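Uncharacterized protein MG027 (Mycoplasma genitalium, PDB 1Q8C) is of unknown function but shares the all-helical fold of NusB proteins, which suggests a possible role in RNA binding or transcription. Local coordinates at residues 113-124 with 143-151. Numbering follows the deposited sequence.
Sequences QKAHNTDKPLLI and THALLDKLL
The C-terminal tail packs along the turn that links helix 100-116 to helix 120-133: after helical backbone angles at 145-147 comes an extended end, 148-151, and Lys120, Asp119 and Gln113 meet Ala145 and residues 148-151. Lys120 starts with CG anti to its own N (chi1 -164°), which lays the aliphatic chain across Asp148, Lys120 CG coming to 3.7 Å from Asp148 CB. A bend at chi3 (103°) then carries the ammonium to the tail's backbone, where Lys120 NZ makes a weak 3.4 Å hydrogen bond to Ala145 O. In this NusB-like helical fold the turn passes through Asn117, which has positive phi, and Asp119 takes the N-cap position. Its side chain does not cap the helix; instead Asp119 OD1 accepts the adjacent N-H of Lys120 (2.7 Å) from above the carboxylate plane, and a weak but fairly straight bond from Leu151 N (3.3 Å, 161°). The carboxylate thus links helix start and last residue, though only weakly on the tail side, with Leu150 CD1 and Leu151 CG against it; Leu150 CD1 also meets Pro121 CD at 3.7 Å. Gln113, buried, lies obliquely against the stem of Lys149, its CD 3.4 Å from Lys149 CG. At the far end, Ile124 CG1 packs on Thr143 CB at 4.0 Å.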
ATOM      1  N   GLN A 113      -5.576   5.819  -2.132  1.00 44.54           N
ATOM      2  CA  GLN A 113      -6.907   6.142  -2.594  1.00 44.36           C
ATOM      3  C   GLN A 113      -7.613   6.970  -1.542  1.00 44.54           C
ATOM      4  O   GLN A 113      -8.404   7.849  -1.866  1.00 44.82           O
ATOM      5  CB  GLN A 113      -7.712   4.895  -2.906  1.00 44.28           C
ATOM      6  CG  GLN A 113      -9.043   5.271  -3.518  1.00 44.22           C
ATOM      7  CD  GLN A 113      -9.726   4.121  -4.220  1.00 43.60           C
ATOM      8  OE1 GLN A 113      -9.894   4.152  -5.428  1.00 44.06           O
ATOM      9  NE2 GLN A 113     -10.146   3.130  -3.465  1.00 42.26           N
ATOM     10  N   LYS A 114      -7.331   6.668  -0.280  1.00 44.70           N
ATOM     11  CA  LYS A 114      -7.900   7.403   0.845  1.00 44.69           C
ATOM     12  C   LYS A 114      -7.376   8.845   0.901  1.00 44.33           C
ATOM     13  O   LYS A 114      -8.135   9.779   1.072  1.00 44.46           O
ATOM     14  CB  LYS A 114      -7.560   6.676   2.162  1.00 44.80           C
ATOM     15  CG  LYS A 114      -8.054   7.373   3.435  1.00 45.25           C
ATOM     16  CD  LYS A 114      -9.555   7.267   3.564  1.00 45.60           C
ATOM     17  CE  LYS A 114      -9.979   6.909   4.973  1.00 47.11           C
ATOM     18  NZ  LYS A 114     -10.082   5.422   5.202  1.00 48.85           N
ATOM     19  N   ALA A 115      -6.070   9.030   0.753  1.00 44.24           N
ATOM     20  CA  ALA A 115      -5.472  10.365   0.903  1.00 43.83           C
ATOM     21  C   ALA A 115      -5.690  11.265  -0.324  1.00 43.53           C
ATOM     22  O   ALA A 115      -5.995  12.453  -0.218  1.00 42.93           O
ATOM     23  CB  ALA A 115      -3.997  10.214   1.171  1.00 43.90           C
ATOM     24  N   HIS A 116      -5.526  10.673  -1.498  1.00 43.32           N
ATOM     25  CA  HIS A 116      -5.468  11.417  -2.745  1.00 43.32           C
ATOM     26  C   HIS A 116      -6.583  11.096  -3.738  1.00 43.18           C
ATOM     27  O   HIS A 116      -6.721  11.778  -4.737  1.00 43.39           O
ATOM     28  CB  HIS A 116      -4.122  11.167  -3.383  1.00 43.10           C
ATOM     29  CG  HIS A 116      -2.983  11.670  -2.564  1.00 43.11           C
ATOM     30  ND1 HIS A 116      -2.862  12.995  -2.198  1.00 43.30           N
ATOM     31  CD2 HIS A 116      -1.912  11.033  -2.032  1.00 42.62           C
ATOM     32  CE1 HIS A 116      -1.754  13.155  -1.498  1.00 42.35           C
ATOM     33  NE2 HIS A 116      -1.153  11.983  -1.391  1.00 40.93           N
ATOM     34  N   ASN A 117      -7.364  10.060  -3.460  1.00 43.23           N
ATOM     35  CA  ASN A 117      -8.510   9.705  -4.299  1.00 43.31           C
ATOM     36  C   ASN A 117      -8.063   9.302  -5.710  1.00 43.09           C
ATOM     37  O   ASN A 117      -8.772   9.519  -6.674  1.00 42.63           O
ATOM     38  CB  ASN A 117      -9.537  10.848  -4.332  1.00 42.98           C
ATOM     39  CG  ASN A 117     -10.179  11.093  -2.974  1.00 43.33           C
ATOM     40  OD1 ASN A 117     -10.065  12.180  -2.399  1.00 42.91           O
ATOM     41  ND2 ASN A 117     -10.869  10.079  -2.458  1.00 42.83           N
ATOM     42  N   THR A 118      -6.872   8.719  -5.804  1.00 43.22           N
ATOM     43  CA  THR A 118      -6.342   8.267  -7.072  1.00 43.84           C
ATOM     44  C   THR A 118      -7.318   7.260  -7.669  1.00 43.64           C
ATOM     45  O   THR A 118      -7.881   6.479  -6.923  1.00 43.75           O
ATOM     46  CB  THR A 118      -4.996   7.587  -6.841  1.00 43.73           C
ATOM     47  OG1 THR A 118      -4.092   8.512  -6.241  1.00 44.80           O
ATOM     48  CG2 THR A 118      -4.357   7.221  -8.161  1.00 44.96           C
ATOM     49  N   ASP A 119      -7.515   7.249  -8.990  1.00 43.96           N
ATOM     50  CA  ASP A 119      -8.483   6.319  -9.572  1.00 43.95           C
ATOM     51  C   ASP A 119      -7.967   4.883  -9.585  1.00 43.90           C
ATOM     52  O   ASP A 119      -6.770   4.630  -9.614  1.00 43.44           O
ATOM     53  CB  ASP A 119      -8.916   6.739 -10.983  1.00 44.30           C
ATOM     54  CG  ASP A 119     -10.315   6.199 -11.369  1.00 45.12           C
ATOM     55  OD1 ASP A 119     -10.929   5.425 -10.584  1.00 46.59           O
ATOM     56  OD2 ASP A 119     -10.879   6.504 -12.444  1.00 45.30           O
ATOM     57  N   LYS A 120      -8.905   3.943  -9.560  1.00 43.98           N
ATOM     58  CA  LYS A 120      -8.592   2.522  -9.526  1.00 43.94           C
ATOM     59  C   LYS A 120      -7.623   2.006 -10.610  1.00 43.87           C
ATOM     60  O   LYS A 120      -6.675   1.296 -10.277  1.00 44.10           O
ATOM     61  CB  LYS A 120      -9.883   1.707  -9.555  1.00 44.13           C
ATOM     62  CG  LYS A 120      -9.688   0.254  -9.146  1.00 44.44           C
ATOM     63  CD  LYS A 120     -11.025  -0.475  -8.933  1.00 44.56           C
ATOM     64  CE  LYS A 120     -11.380  -1.374 -10.081  1.00 44.44           C
ATOM     65  NZ  LYS A 120     -12.787  -1.902 -10.000  1.00 45.27           N
ATOM     66  N   PRO A 121      -7.835   2.332 -11.888  1.00 43.66           N
ATOM     67  CA  PRO A 121      -6.945   1.810 -12.941  1.00 43.50           C
ATOM     68  C   PRO A 121      -5.485   2.225 -12.733  1.00 43.30           C
ATOM     69  O   PRO A 121      -4.596   1.396 -12.870  1.00 42.57           O
ATOM     70  CB  PRO A 121      -7.528   2.407 -14.228  1.00 43.64           C
ATOM     71  CG  PRO A 121      -8.964   2.784 -13.867  1.00 43.62           C
ATOM     72  CD  PRO A 121      -8.876   3.220 -12.447  1.00 43.81           C
ATOM     73  N   LEU A 122      -5.257   3.492 -12.385  1.00 43.31           N
ATOM     74  CA  LEU A 122      -3.900   3.987 -12.160  1.00 43.46           C
ATOM     75  C   LEU A 122      -3.231   3.271 -10.983  1.00 43.57           C
ATOM     76  O   LEU A 122      -2.062   2.910 -11.083  1.00 43.68           O
ATOM     77  CB  LEU A 122      -3.877   5.514 -11.924  1.00 43.46           C
ATOM     78  CG  LEU A 122      -2.494   6.139 -11.681  1.00 43.10           C
ATOM     79  CD1 LEU A 122      -1.589   5.814 -12.824  1.00 43.30           C
ATOM     80  CD2 LEU A 122      -2.562   7.650 -11.521  1.00 43.76           C
ATOM     81  N   LEU A 123      -3.976   3.075  -9.891  1.00 43.74           N
ATOM     82  CA  LEU A 123      -3.484   2.420  -8.673  1.00 43.72           C
ATOM     83  C   LEU A 123      -3.067   0.977  -8.949  1.00 43.78           C
ATOM     84  O   LEU A 123      -1.980   0.540  -8.547  1.00 43.81           O
ATOM     85  CB  LEU A 123      -4.564   2.439  -7.571  1.00 43.62           C
ATOM     86  CG  LEU A 123      -4.858   3.774  -6.877  1.00 43.47           C
ATOM     87  CD1 LEU A 123      -6.110   3.729  -6.072  1.00 43.56           C
ATOM     88  CD2 LEU A 123      -3.725   4.137  -5.984  1.00 44.21           C
ATOM     89  N   ILE A 124      -3.921   0.238  -9.644  1.00 43.84           N
ATOM     90  CA  ILE A 124      -3.618  -1.149  -9.971  1.00 43.99           C
ATOM     91  C   ILE A 124      -2.392  -1.249 -10.882  1.00 43.94           C
ATOM     92  O   ILE A 124      -1.464  -1.987 -10.577  1.00 44.52           O
ATOM     93  CB  ILE A 124      -4.859  -1.886 -10.583  1.00 44.11           C
ATOM     94  CG1 ILE A 124      -5.921  -2.122  -9.496  1.00 44.40           C
ATOM     95  CG2 ILE A 124      -4.441  -3.227 -11.227  1.00 43.98           C
ATOM     96  CD1 ILE A 124      -7.284  -2.563 -10.035  1.00 44.44           C
ATOM     97  N   THR A 143      -4.410  -5.442  -6.870  1.00 46.43           N
ATOM     98  CA  THR A 143      -4.770  -4.621  -5.701  1.00 46.13           C
ATOM     99  C   THR A 143      -6.248  -4.772  -5.550  1.00 45.89           C
ATOM    100  O   THR A 143      -6.993  -3.795  -5.500  1.00 46.24           O
ATOM    101  CB  THR A 143      -4.519  -3.170  -5.882  1.00 46.29           C
ATOM    102  OG1 THR A 143      -3.210  -2.969  -6.417  1.00 48.06           O
ATOM    103  CG2 THR A 143      -4.533  -2.491  -4.501  1.00 46.39           C
ATOM    104  N   HIS A 144      -6.677  -6.012  -5.522  1.00 45.22           N
ATOM    105  CA  HIS A 144      -8.063  -6.285  -5.468  1.00 44.89           C
ATOM    106  C   HIS A 144      -8.849  -5.186  -6.213  1.00 44.74           C
ATOM    107  O   HIS A 144      -8.915  -4.009  -5.797  1.00 44.13           O
ATOM    108  CB  HIS A 144      -8.399  -6.544  -4.007  1.00 44.72           C
ATOM    109  CG  HIS A 144      -7.465  -7.542  -3.382  1.00 44.50           C
ATOM    110  ND1 HIS A 144      -7.483  -8.882  -3.710  1.00 44.95           N
ATOM    111  CD2 HIS A 144      -6.430  -7.385  -2.519  1.00 44.06           C
ATOM    112  CE1 HIS A 144      -6.532  -9.512  -3.038  1.00 44.36           C
ATOM    113  NE2 HIS A 144      -5.881  -8.626  -2.305  1.00 43.82           N
ATOM    114  N   ALA A 145      -9.365  -5.596  -7.378  1.00 44.69           N
ATOM    115  CA  ALA A 145     -10.372  -4.850  -8.118  1.00 44.50           C
ATOM    116  C   ALA A 145     -11.565  -4.779  -7.185  1.00 44.33           C
ATOM    117  O   ALA A 145     -12.456  -3.955  -7.369  1.00 44.21           O
ATOM    118  CB  ALA A 145     -10.746  -5.584  -9.443  1.00 44.58           C
ATOM    119  N   LEU A 146     -11.555  -5.657  -6.176  1.00 44.21           N
ATOM    120  CA  LEU A 146     -12.565  -5.661  -5.114  1.00 44.31           C
ATOM    121  C   LEU A 146     -12.326  -4.640  -3.977  1.00 44.21           C
ATOM    122  O   LEU A 146     -13.297  -4.099  -3.452  1.00 44.06           O
ATOM    123  CB  LEU A 146     -12.720  -7.075  -4.534  1.00 44.24           C
ATOM    124  CG  LEU A 146     -13.475  -8.043  -5.462  1.00 44.67           C
ATOM    125  CD1 LEU A 146     -12.822  -9.420  -5.459  1.00 44.80           C
ATOM    126  CD2 LEU A 146     -14.977  -8.151  -5.103  1.00 44.51           C
ATOM    127  N   LEU A 147     -11.070  -4.365  -3.601  1.00 44.14           N
ATOM    128  CA  LEU A 147     -10.802  -3.465  -2.469  1.00 44.18           C
ATOM    129  C   LEU A 147     -10.813  -1.967  -2.776  1.00 44.32           C
ATOM    130  O   LEU A 147     -11.084  -1.179  -1.877  1.00 44.30           O
ATOM    131  CB  LEU A 147      -9.486  -3.828  -1.737  1.00 44.16           C
ATOM    132  CG  LEU A 147      -9.582  -5.036  -0.781  1.00 44.41           C
ATOM    133  CD1 LEU A 147      -8.244  -5.424  -0.187  1.00 44.30           C
ATOM    134  CD2 LEU A 147     -10.566  -4.790   0.351  1.00 44.67           C
ATOM    135  N   ASP A 148     -10.511  -1.572  -4.014  1.00 44.37           N
ATOM    136  CA  ASP A 148     -10.493  -0.154  -4.394  1.00 44.54           C
ATOM    137  C   ASP A 148     -11.827   0.194  -5.030  1.00 44.51           C
ATOM    138  O   ASP A 148     -12.499  -0.683  -5.581  1.00 44.53           O
ATOM    139  CB  ASP A 148      -9.382   0.141  -5.424  1.00 44.56           C
ATOM    140  CG  ASP A 148      -7.973   0.124  -4.835  1.00 45.40           C
ATOM    141  OD1 ASP A 148      -7.056  -0.377  -5.541  1.00 46.71           O
ATOM    142  OD2 ASP A 148      -7.670   0.636  -3.725  1.00 46.45           O
ATOM    143  N   LYS A 149     -12.181   1.478  -4.982  1.00 44.61           N
ATOM    144  CA  LYS A 149     -13.359   2.031  -5.668  1.00 44.65           C
ATOM    145  C   LYS A 149     -12.955   2.602  -7.047  1.00 44.66           C
ATOM    146  O   LYS A 149     -11.955   3.336  -7.156  1.00 44.13           O
ATOM    147  CB  LYS A 149     -14.007   3.147  -4.823  1.00 44.48           C
ATOM    148  CG  LYS A 149     -13.070   4.353  -4.590  1.00 45.12           C
ATOM    149  CD  LYS A 149     -13.628   5.516  -3.730  1.00 44.74           C
ATOM    150  CE  LYS A 149     -12.465   6.453  -3.243  1.00 43.79           C
ATOM    151  NZ  LYS A 149     -11.873   7.307  -4.302  1.00 41.79           N
ATOM    152  N   LEU A 150     -13.708   2.253  -8.092  1.00 44.67           N
ATOM    153  CA  LEU A 150     -13.579   2.927  -9.390  1.00 45.10           C
ATOM    154  C   LEU A 150     -14.547   4.084  -9.270  1.00 45.40           C
ATOM    155  O   LEU A 150     -15.685   3.878  -8.842  1.00 45.84           O
ATOM    156  CB  LEU A 150     -13.969   1.997 -10.560  1.00 45.06           C
ATOM    157  CG  LEU A 150     -13.739   2.372 -12.051  1.00 45.10           C
ATOM    158  CD1 LEU A 150     -12.571   3.303 -12.315  1.00 45.43           C
ATOM    159  CD2 LEU A 150     -13.577   1.106 -12.906  1.00 44.93           C
ATOM    160  N   LEU A 151     -14.104   5.284  -9.644  1.00 45.67           N
ATOM    161  CA  LEU A 151     -14.840   6.525  -9.365  1.00 45.84           C
ATOM    162  C   LEU A 151     -16.137   6.620 -10.172  1.00 46.21           C
ATOM    163  O   LEU A 151     -16.237   7.305 -11.198  1.00 46.63           O
ATOM    164  CB  LEU A 151     -13.955   7.771  -9.611  1.00 45.82           C
ATOM    165  CG  LEU A 151     -12.451   7.727  -9.285  1.00 45.48           C
ATOM    166  CD1 LEU A 151     -11.721   8.956  -9.856  1.00 45.62           C
ATOM    167  CD2 LEU A 151     -12.167   7.598  -7.808  1.00 45.19           C
ATOM    168  OXT LEU A 151     -17.159   6.002  -9.833  1.00 46.72           O
TER